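Local coordinates for ricin B-related lectin (Polyporus squamosus, PDB 5MUA), which probably binds galactose-containing glycans through its lectin part and carries a calcium-dependent, papain-like protease part that takes up the inhibitor E-64, at residues T115-L119 / S141-T145; F211-F215 / F265-N269. All blocks are in the same frame, centred on the assembly; numbering follows the deposited sequence.

Contact 1: T115-L119 / S141-T145; sequences TFVTL and SQNWT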
loop_
_atom_site.group_PDB
_atom_site.type_symbol
_atom_site.label_atom_id
_atom_site.label_comp_id
_atom_site.label_asym_id
_atom_site.label_seq_id
_atom_site.Cartn_x
_atom_site.Cartn_y
_atom_site.Cartn_z
ATOM N N THR B 115 -23.552 39.577 -2.763
ATOM C CA THR B 115 -23.335 39.725 -1.312
ATOM C C THR B 115 -22.164 38.891 -0.856
ATOM O O THR B 115 -21.701 37.971 -1.561
ATOM C CB THR B 115 -24.582 39.402 -0.490
ATOM O OG1 THR B 115 -24.980 38.059 -0.704
ATOM C CG2 THR B 115 -25.761 40.312 -0.905
ATOM N N PHE B 116 -21.634 39.243 0.300
ATOM C CA PHE B 116 -20.331 38.731 0.750
ATOM C C PHE B 116 -20.457 37.821 1.941
ATOM O O PHE B 116 -21.295 38.026 2.826
ATOM C CB PHE B 116 -19.403 39.891 1.120
ATOM C CG PHE B 116 -19.064 40.770 -0.037
ATOM C CD1 PHE B 116 -18.037 40.475 -0.859
ATOM C CD2 PHE B 116 -19.822 41.910 -0.306
ATOM C CE1 PHE B 116 -17.714 41.287 -1.954
ATOM C CE2 PHE B 116 -19.514 42.722 -1.411
ATOM C CZ PHE B 116 -18.440 42.427 -2.205
ATOM N N VAL B 117 -19.577 36.825 2.001
ATOM C CA VAL B 117 -19.508 36.002 3.183
ATOM C C VAL B 117 -19.025 36.900 4.361
ATOM O O VAL B 117 -17.958 37.552 4.255
ATOM C CB VAL B 117 -18.458 34.863 2.996
ATOM C CG1 VAL B 117 -18.277 34.046 4.265
ATOM C CG2 VAL B 117 -18.800 33.972 1.836
ATOM N N THR B 118 -19.761 36.858 5.454
ATOM C CA THR B 118 -19.647 37.810 6.534
ATOM C C THR B 118 -19.681 37.134 7.859
ATOM O O THR B 118 -20.475 36.286 8.073
ATOM C CB THR B 118 -20.800 38.833 6.425
ATOM O OG1 THR B 118 -20.826 39.407 5.088
ATOM C CG2 THR B 118 -20.730 39.894 7.504
ATOM N N LEU B 119 -18.776 37.496 8.765
ATOM C CA LEU B 119 -18.802 37.000 10.151
ATOM C C LEU B 119 -19.687 37.958 10.942
ATOM O O LEU B 119 -19.369 39.127 11.043
ATOM C CB LEU B 119 -17.382 36.972 10.721
ATOM C CG LEU B 119 -17.303 36.524 12.170
ATOM C CD1 LEU B 119 -18.002 35.216 12.387
ATOM C CD2 LEU B 119 -15.854 36.362 12.582
ATOM N N SER B 141 -15.466 42.581 8.873
ATOM C CA SER B 141 -16.138 41.301 9.045
ATOM C C SER B 141 -16.254 40.503 7.747
ATOM O O SER B 141 -16.534 39.300 7.802
ATOM C CB SER B 141 -17.534 41.502 9.679
ATOM O OG SER B 141 -18.416 42.195 8.759
ATOM N N GLN B 142 -16.083 41.140 6.600
ATOM C CA GLN B 142 -16.100 40.446 5.331
ATOM C C GLN B 142 -14.715 40.110 4.781
ATOM O O GLN B 142 -14.581 39.689 3.609
ATOM C CB GLN B 142 -16.893 41.233 4.291
ATOM C CG GLN B 142 -18.244 41.642 4.814
ATOM C CD GLN B 142 -19.119 42.365 3.836
ATOM O OE1 GLN B 142 -18.673 43.212 3.077
ATOM N NE2 GLN B 142 -20.400 42.082 3.921
ATOM N N ASN B 143 -13.679 40.262 5.630
ATOM C CA ASN B 143 -12.324 40.062 5.146
ATOM C C ASN B 143 -11.865 38.726 5.734
ATOM O O ASN B 143 -12.081 38.439 6.931
ATOM C CB ASN B 143 -11.406 41.152 5.646
ATOM C CG ASN B 143 -11.711 42.500 5.015
ATOM O OD1 ASN B 143 -12.486 42.600 4.055
ATOM N ND2 ASN B 143 -11.076 43.538 5.545
ATOM N N TRP B 144 -11.184 37.988 4.895
ATOM C CA TRP B 144 -10.773 36.575 5.224
ATOM C C TRP B 144 -9.323 36.435 4.754
ATOM O O TRP B 144 -8.911 37.066 3.782
ATOM C CB TRP B 144 -11.681 35.583 4.457
ATOM C CG TRP B 144 -13.101 35.738 4.833
ATOM C CD1 TRP B 144 -13.995 36.542 4.211
ATOM C CD2 TRP B 144 -13.772 35.188 5.956
ATOM N NE1 TRP B 144 -15.204 36.522 4.884
ATOM C CE2 TRP B 144 -15.078 35.709 5.964
ATOM C CE3 TRP B 144 -13.386 34.337 7.010
ATOM C CZ2 TRP B 144 -15.996 35.377 6.935
ATOM C CZ3 TRP B 144 -14.282 34.010 7.952
ATOM C CH2 TRP B 144 -15.585 34.528 7.940
ATOM N N THR B 145 -8.586 35.559 5.410
ATOM C CA THR B 145 -7.290 35.118 4.941
ATOM C C THR B 145 -7.356 33.679 4.513
ATOM O O THR B 145 -8.199 32.977 4.953
ATOM C CB THR B 145 -6.187 35.329 5.973
ATOM O OG1 THR B 145 -6.428 34.561 7.123
ATOM C CG2 THR B 145 -6.139 36.805 6.382
HETATM O O HOH W 1 -16.267 38.331 2.043
#
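The indole of Trp144 turns its edge to Val117: Val117 O lies in the ring plane and takes the proton of Trp144 NE1 at 3.0 Å, nearly straight at 164°, although the nitrogen sits above the carbonyl plane. Water 1 also lies at the indole edge, in the ring plane, and bridges Val117 O and Gln142 O. Further round the benzo ring, Trp144 CZ2 meets Val117 CG1 at 3.8 Å, and CH2 meets Leu119 CB at 4.1 Å. The Gln142 amide and the Phe116 ring form the second flat pair, their planes 45° apart, with Gln142 CD 3.7 Å from Phe116 CB. Gln142-Asn143-Trp144 is the QxW signature of the ricin-type beta-trefoil, and both ends of it grip strand 116-120. Gln142 NE2 donates to Thr118 OG1 at 2.9 Å and also to Gln134 O, while OE1 is held by Ile136 N and Lys107 NZ, so the buried amide is fixed in rotation. Thr118 OG1, turned beside its own backbone N (chi1 -53°), passes its proton to Phe116 O at 2.7 Å. Just ahead of the motif the backbones join directly: Leu119 N donates to Ser141 O at 3.0 Å, and Thr118 CG2 touches Ser141 OG, which is itself hydrogen-bonded to Asn139.

Contact 2: F211-F215 / F265-N269; sequences FATVF and FEPQN
Gln268 lays its CG over the centre of the Phe211 ring, a CH-pi contact 3.5 Å from that atom to the ring centroid and 14° off the normal. This is where, in the papain-like fold, helix 208-226, which begins at the E64-pocket residue Cys208, packs against the turn leaving strand 261-266. Pro267 is pushed in between two aromatic residues one helical turn apart: its CG lies 3.7 Å from Phe211 CB, and its CB 3.8 Å from Phe215 CB. The proline also covers the helix backbone, with Pro267 CB 3.5 Å from Phe211 O, an oxygen already accepting the helical bond from Phe215 N. Beyond it, Phe215 and Phe265 are inclined at 30° and so far offset that they barely overlap, their centroids 5.0 Å apart; CE2 of Phe265 comes over the Phe215 face, 3.4 Å from Phe215 CE2. Both phenyl groups start anti to their backbone N, which sends them toward each other across the contact.

In the next shell, Trp191 meets both of these rings edge-to-face and donates NE1 to Pro267 O, while Phe206 stands edge-to-face with Phe211. Gln268 packs on Trp201 and His248, and its side chain approaches bound E64 to about 4 Å. Glu266 holds this turn to the active-site side: its OE2 is hydrogen-bonded to His248 NE2, probably where papain has its asparagine, and its OE1 accepts Gln268 N at 3.0 Å through the anti lone pair.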
loop_
_atom_site.group_PDB
_atom_site.type_symbol
_atom_site.label_atom_id
_atom_site.label_comp_id
_atom_site.label_asym_id
_atom_site.label_seq_id
_atom_site.Cartn_x
_atom_site.Cartn_y
_atom_site.Cartn_z
ATOM N N PHE B 211 6.586 -2.368 5.454
ATOM C CA PHE B 211 6.193 -1.267 6.322
ATOM C C PHE B 211 5.916 -0.034 5.498
ATOM O O PHE B 211 4.872 0.596 5.740
ATOM C CB PHE B 211 7.259 -0.958 7.357
ATOM C CG PHE B 211 7.293 -1.946 8.503
ATOM C CD1 PHE B 211 6.484 -1.771 9.617
ATOM C CD2 PHE B 211 8.095 -3.089 8.432
ATOM C CE1 PHE B 211 6.468 -2.686 10.637
ATOM C CE2 PHE B 211 8.111 -4.008 9.468
ATOM C CZ PHE B 211 7.263 -3.814 10.567
ATOM N N ALA B 212 6.804 0.319 4.562
ATOM C CA ALA B 212 6.651 1.543 3.812
ATOM C C ALA B 212 5.453 1.506 2.820
ATOM O O ALA B 212 4.691 2.458 2.640
ATOM C CB ALA B 212 7.955 1.948 3.140
ATOM N N THR B 213 5.301 0.357 2.197
ATOM C CA THR B 213 4.202 0.191 1.230
ATOM C C THR B 213 2.875 0.125 1.941
ATOM O O THR B 213 1.914 0.717 1.470
ATOM C CB THR B 213 4.426 -1.078 0.372
ATOM O OG1 THR B 213 5.571 -0.863 -0.400
ATOM C CG2 THR B 213 3.243 -1.318 -0.614
ATOM N N VAL B 214 2.772 -0.633 3.031
ATOM C CA VAL B 214 1.551 -0.782 3.755
ATOM C C VAL B 214 1.162 0.599 4.356
ATOM O O VAL B 214 -0.013 0.950 4.302
ATOM C CB VAL B 214 1.601 -1.892 4.844
ATOM C CG1 VAL B 214 0.384 -1.860 5.753
ATOM C CG2 VAL B 214 1.680 -3.257 4.163
ATOM N N PHE B 215 2.123 1.314 4.936
ATOM C CA PHE B 215 1.791 2.643 5.495
ATOM C C PHE B 215 1.225 3.568 4.408
ATOM O O PHE B 215 0.188 4.248 4.666
ATOM C CB PHE B 215 2.944 3.289 6.270
ATOM C CG PHE B 215 2.553 4.586 6.918
ATOM C CD1 PHE B 215 1.492 4.602 7.800
ATOM C CD2 PHE B 215 3.209 5.765 6.600
ATOM C CE1 PHE B 215 1.072 5.799 8.389
ATOM C CE2 PHE B 215 2.781 6.961 7.148
ATOM C CZ PHE B 215 1.761 6.938 8.085
ATOM N N PHE B 265 10.036 9.695 7.172
ATOM C CA PHE B 265 9.208 9.037 8.118
ATOM C C PHE B 265 9.529 7.528 8.116
ATOM O O PHE B 265 9.633 6.900 7.050
ATOM C CB PHE B 265 7.733 9.290 7.810
ATOM C CG PHE B 265 6.774 8.677 8.828
ATOM C CD1 PHE B 265 6.545 9.302 10.053
ATOM C CD2 PHE B 265 6.106 7.488 8.573
ATOM C CE1 PHE B 265 5.648 8.777 10.970
ATOM C CE2 PHE B 265 5.218 6.937 9.499
ATOM C CZ PHE B 265 4.984 7.569 10.694
ATOM N N GLU B 266 9.768 6.992 9.307
ATOM C CA GLU B 266 10.090 5.579 9.481
ATOM C C GLU B 266 8.827 4.813 9.870
ATOM O O GLU B 266 8.399 4.880 11.018
ATOM C CB GLU B 266 11.189 5.401 10.526
ATOM C CG GLU B 266 11.449 3.957 10.910
ATOM C CD GLU B 266 11.689 3.154 9.643
ATOM O OE1 GLU B 266 10.847 2.352 9.328
ATOM O OE2 GLU B 266 12.721 3.388 9.024
ATOM N N PRO B 267 8.212 4.028 8.938
ATOM C CA PRO B 267 6.935 3.421 9.262
ATOM C C PRO B 267 7.022 2.203 10.238
ATOM O O PRO B 267 5.996 1.757 10.701
ATOM C CB PRO B 267 6.415 2.939 7.875
ATOM C CG PRO B 267 7.649 2.699 7.112
ATOM C CD PRO B 267 8.531 3.863 7.507
ATOM N N GLN B 268 8.217 1.734 10.572
ATOM C CA GLN B 268 8.366 0.737 11.629
ATOM C C GLN B 268 8.168 1.305 13.010
ATOM O O GLN B 268 7.672 0.556 13.847
ATOM C CB GLN B 268 9.736 0.103 11.644
ATOM C CG GLN B 268 9.918 -0.731 10.403
ATOM C CD GLN B 268 11.240 -1.407 10.405
ATOM O OE1 GLN B 268 11.660 -1.997 11.417
ATOM N NE2 GLN B 268 11.902 -1.346 9.301
ATOM N N ASN B 269 8.405 2.620 13.223
ATOM C CA ASN B 269 8.330 3.126 14.611
ATOM C C ASN B 269 7.783 4.530 14.726
ATOM O O ASN B 269 7.850 5.119 15.791
ATOM C CB ASN B 269 9.683 3.061 15.286
ATOM C CG ASN B 269 10.749 3.932 14.608
ATOM O OD1 ASN B 269 10.473 4.871 13.902
ATOM N ND2 ASN B 269 11.984 3.548 14.770
#

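Going along the chain from the N terminus, contact 1 closes first: 115-119 meets 141-145 round a loop that holds strand 129-133 and the disordered residues 122-127, joining strand 116-120 to the start of strand 144-152 within the trefoil. Strand 144-152 leads into helix 153-162, and its pairing with 178-180 lies between the two parts. Contact 2 opens at 211-215, well after contact 1 has closed, and closes at 265-269, joining helix 208-226 to the turn after strand 261-266 in the papain-like part. The two follow in series, neither nested nor crossed. Contacts 1 and 2 sit on opposite sides of the chain's centre, the nearest atoms of contact 1 and contact 2 about 28 Å apart.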